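GH86A beta-porphyranase (Bacteroides plebeius, PDB 4AW7) hydrolyses the sulfated red-algal polysaccharide porphyran, cutting the linkages between beta-D-galactose and alpha-L-galactose-6-sulfate and releasing mostly disaccharides. Local coordinates at residues Tyr103-His108 against Glu139-Leu144. Numbering follows the deposited sequence.
Sequences YIATEH and EFFEPL. With K (potassium ion), chain G; GAL (beta-D-galactopyranose), chain B; L6S (6-O-sulfo-alpha-L-galactopyranose), chain C.
Ile-104 to Thr-106 and Phe-140 to Glu-142 run side by side in parallel, their axes 4.6 Å apart, joined by backbone bonds from Phe-140 N to Tyr-103 O, from Ala-105 N to Phe-140 O and from Glu-142 N to Ala-105 O. Where this ladder ends, a side chain continues it: Thr-106 OG1 donates to Glu-142 O at 2.8 Å, lying in the carbonyl plane, because chi1 of -166° swings the hydroxyl opposite the backbone N. On the same face, the CG1 branch of Ile-104 rests on Phe-140 CB at 3.8 Å, while its CG2 lies against the side chain of Glu-142. That carboxylate is buried but well satisfied, OE1 by a salt bridge to Arg-69 and OE2 by the hydroxyls of Ser-227 and Ser-271. Across the sheet, Ala-105 CB meets Phe-141 CD1 at 4.0 Å, and the ring turns its edge to Ala-105 O.

The pair illustrates the beta-alpha-beta unit, in which helix 120-132 links two neighbouring strands of the parallel sheet, and which recurs in the (beta/alpha)8 barrel of such glycoside hydrolases. As in these barrels, the C-terminal ends of the strands lead to the substrate: Asn-145, just past Leu-144, and His-108 both bind it. His-108 NE2 shares a nearly straight hydrogen bond of 2.9 Å with O4 of the galactose, and its ring stacks with Phe-71 and Tyr-110. Replacing His-108 by alanine removes the imidazole, which would probably leave O4 of the galactose without this partner and Phe-71 and Tyr-110 without the ring they stack on. Beside it, Glu-107 packs its CB against Pro-143 O at 3.2 Å, and its carboxylate reaches Ser-76 and Tyr-75 N. At the other end of the pairing, Tyr-103 OH binds the potassium ion at 2.9 Å, together with Leu-136 O.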
# COMPACT_ATOMS: atom_id res chain seq x y z
N TYR A 103 -9.53 12.24 3.87
CA TYR A 103 -9.64 10.99 4.64
C TYR A 103 -10.47 10.04 3.79
O TYR A 103 -11.06 10.44 2.77
CB TYR A 103 -10.27 11.20 6.02
CG TYR A 103 -11.75 11.47 6.08
CD1 TYR A 103 -12.26 12.73 5.82
CD2 TYR A 103 -12.66 10.46 6.40
CE1 TYR A 103 -13.62 12.98 5.91
CE2 TYR A 103 -14.00 10.69 6.48
CZ TYR A 103 -14.49 11.95 6.24
OH TYR A 103 -15.84 12.22 6.29
N ILE A 104 -10.53 8.78 4.23
CA ILE A 104 -11.35 7.76 3.62
C ILE A 104 -12.55 7.48 4.52
O ILE A 104 -12.38 7.08 5.67
CB ILE A 104 -10.58 6.44 3.44
CG1 ILE A 104 -9.30 6.61 2.64
CG2 ILE A 104 -11.49 5.37 2.85
CD1 ILE A 104 -8.35 5.40 2.70
N ALA A 105 -13.76 7.68 3.99
CA ALA A 105 -14.97 7.24 4.66
C ALA A 105 -15.26 5.82 4.20
O ALA A 105 -15.25 5.55 2.99
CB ALA A 105 -16.15 8.17 4.29
N THR A 106 -15.52 4.92 5.14
CA THR A 106 -15.92 3.56 4.87
C THR A 106 -17.08 3.17 5.77
O THR A 106 -17.38 3.88 6.72
CB THR A 106 -14.71 2.60 4.96
OG1 THR A 106 -15.05 1.33 4.36
CG2 THR A 106 -14.24 2.41 6.37
N GLU A 107 -17.75 2.07 5.44
CA GLU A 107 -18.84 1.57 6.24
C GLU A 107 -18.62 0.12 6.60
O GLU A 107 -18.13 -0.67 5.79
CB GLU A 107 -20.16 1.67 5.48
CG GLU A 107 -20.57 3.09 5.14
CD GLU A 107 -21.37 3.80 6.21
OE1 GLU A 107 -21.19 3.52 7.42
OE2 GLU A 107 -22.19 4.67 5.82
N HIS A 108 -19.04 -0.28 7.80
CA HIS A 108 -19.08 -1.69 8.14
C HIS A 108 -20.08 -2.39 7.23
O HIS A 108 -21.15 -1.84 6.94
CB HIS A 108 -19.52 -1.92 9.57
CG HIS A 108 -18.60 -1.40 10.62
ND1 HIS A 108 -17.36 -1.95 10.86
CD2 HIS A 108 -18.75 -0.39 11.51
CE1 HIS A 108 -16.79 -1.29 11.86
NE2 HIS A 108 -17.62 -0.34 12.27
N GLU A 139 -12.41 13.05 0.80
CA GLU A 139 -11.79 12.90 -0.48
C GLU A 139 -12.04 11.53 -1.08
O GLU A 139 -12.07 11.40 -2.31
CB GLU A 139 -10.28 13.20 -0.40
CG GLU A 139 -9.56 13.16 -1.73
CD GLU A 139 -8.10 13.58 -1.68
OE1 GLU A 139 -7.57 13.86 -0.58
OE2 GLU A 139 -7.48 13.60 -2.76
N PHE A 140 -12.10 10.51 -0.23
CA PHE A 140 -12.29 9.12 -0.68
C PHE A 140 -13.48 8.51 0.02
O PHE A 140 -13.64 8.61 1.22
CB PHE A 140 -11.05 8.26 -0.36
CG PHE A 140 -9.77 8.84 -0.90
CD1 PHE A 140 -9.45 8.65 -2.23
CD2 PHE A 140 -8.93 9.61 -0.12
CE1 PHE A 140 -8.34 9.23 -2.77
CE2 PHE A 140 -7.80 10.17 -0.64
CZ PHE A 140 -7.52 10.01 -1.97
N PHE A 141 -14.31 7.82 -0.77
CA PHE A 141 -15.39 7.00 -0.22
C PHE A 141 -15.14 5.56 -0.67
O PHE A 141 -14.96 5.30 -1.85
CB PHE A 141 -16.75 7.50 -0.70
CG PHE A 141 -17.93 6.76 -0.12
CD1 PHE A 141 -17.95 6.31 1.20
CD2 PHE A 141 -19.07 6.54 -0.88
CE1 PHE A 141 -19.03 5.65 1.72
CE2 PHE A 141 -20.19 5.92 -0.31
CZ PHE A 141 -20.17 5.47 0.96
N GLU A 142 -15.16 4.66 0.31
CA GLU A 142 -14.83 3.24 0.15
C GLU A 142 -16.05 2.49 0.73
O GLU A 142 -16.08 2.15 1.91
CB GLU A 142 -13.55 2.95 0.91
CG GLU A 142 -12.96 1.57 0.72
CD GLU A 142 -11.68 1.37 1.54
OE1 GLU A 142 -11.62 1.85 2.69
OE2 GLU A 142 -10.76 0.70 1.00
N PRO A 143 -17.11 2.32 -0.10
CA PRO A 143 -18.44 1.98 0.42
C PRO A 143 -18.59 0.91 1.50
O PRO A 143 -19.38 1.08 2.39
CB PRO A 143 -19.16 1.61 -0.87
CG PRO A 143 -18.67 2.60 -1.86
CD PRO A 143 -17.23 2.85 -1.47
N LEU A 144 -17.92 -0.24 1.36
CA LEU A 144 -18.02 -1.31 2.34
C LEU A 144 -16.66 -1.88 2.69
O LEU A 144 -15.95 -2.33 1.79
CB LEU A 144 -18.92 -2.44 1.82
CG LEU A 144 -20.36 -2.12 1.44
CD1 LEU A 144 -21.00 -3.30 0.72
CD2 LEU A 144 -21.18 -1.77 2.73
K K G . -16.64 15.00 6.00
C1 GAL B . -13.96 0.39 14.55
C2 GAL B . -14.46 1.76 14.11
C3 GAL B . -15.25 2.33 15.27
C4 GAL B . -16.43 1.42 15.64
C5 GAL B . -15.84 0.04 15.90
C6 GAL B . -16.91 -0.97 16.24
O2 GAL B . -13.39 2.62 13.70
O3 GAL B . -15.70 3.61 14.85
O4 GAL B . -17.38 1.35 14.58
O5 GAL B . -15.10 -0.41 14.76
O6 GAL B . -16.31 -2.23 16.45
O1S L6S C . -9.38 2.82 13.93
O2S L6S C . -9.11 1.93 16.20
O3S L6S C . -11.32 2.59 15.35
C1 L6S C . -11.72 -2.34 11.16
C2 L6S C . -13.09 -2.59 11.77
C3 L6S C . -12.97 -2.61 13.30
C4 L6S C . -12.38 -1.23 13.78
C5 L6S C . -11.04 -1.02 13.06
C6 L6S C . -10.60 0.45 13.22
O2 L6S C . -13.68 -3.80 11.25
O3 L6S C . -14.24 -2.85 13.93
O4 L6S C . -13.31 -0.20 13.44
O5 L6S C . -11.10 -1.18 11.64
O6 L6S C . -10.16 0.64 14.56
S1 L6S C . -9.95 2.09 15.03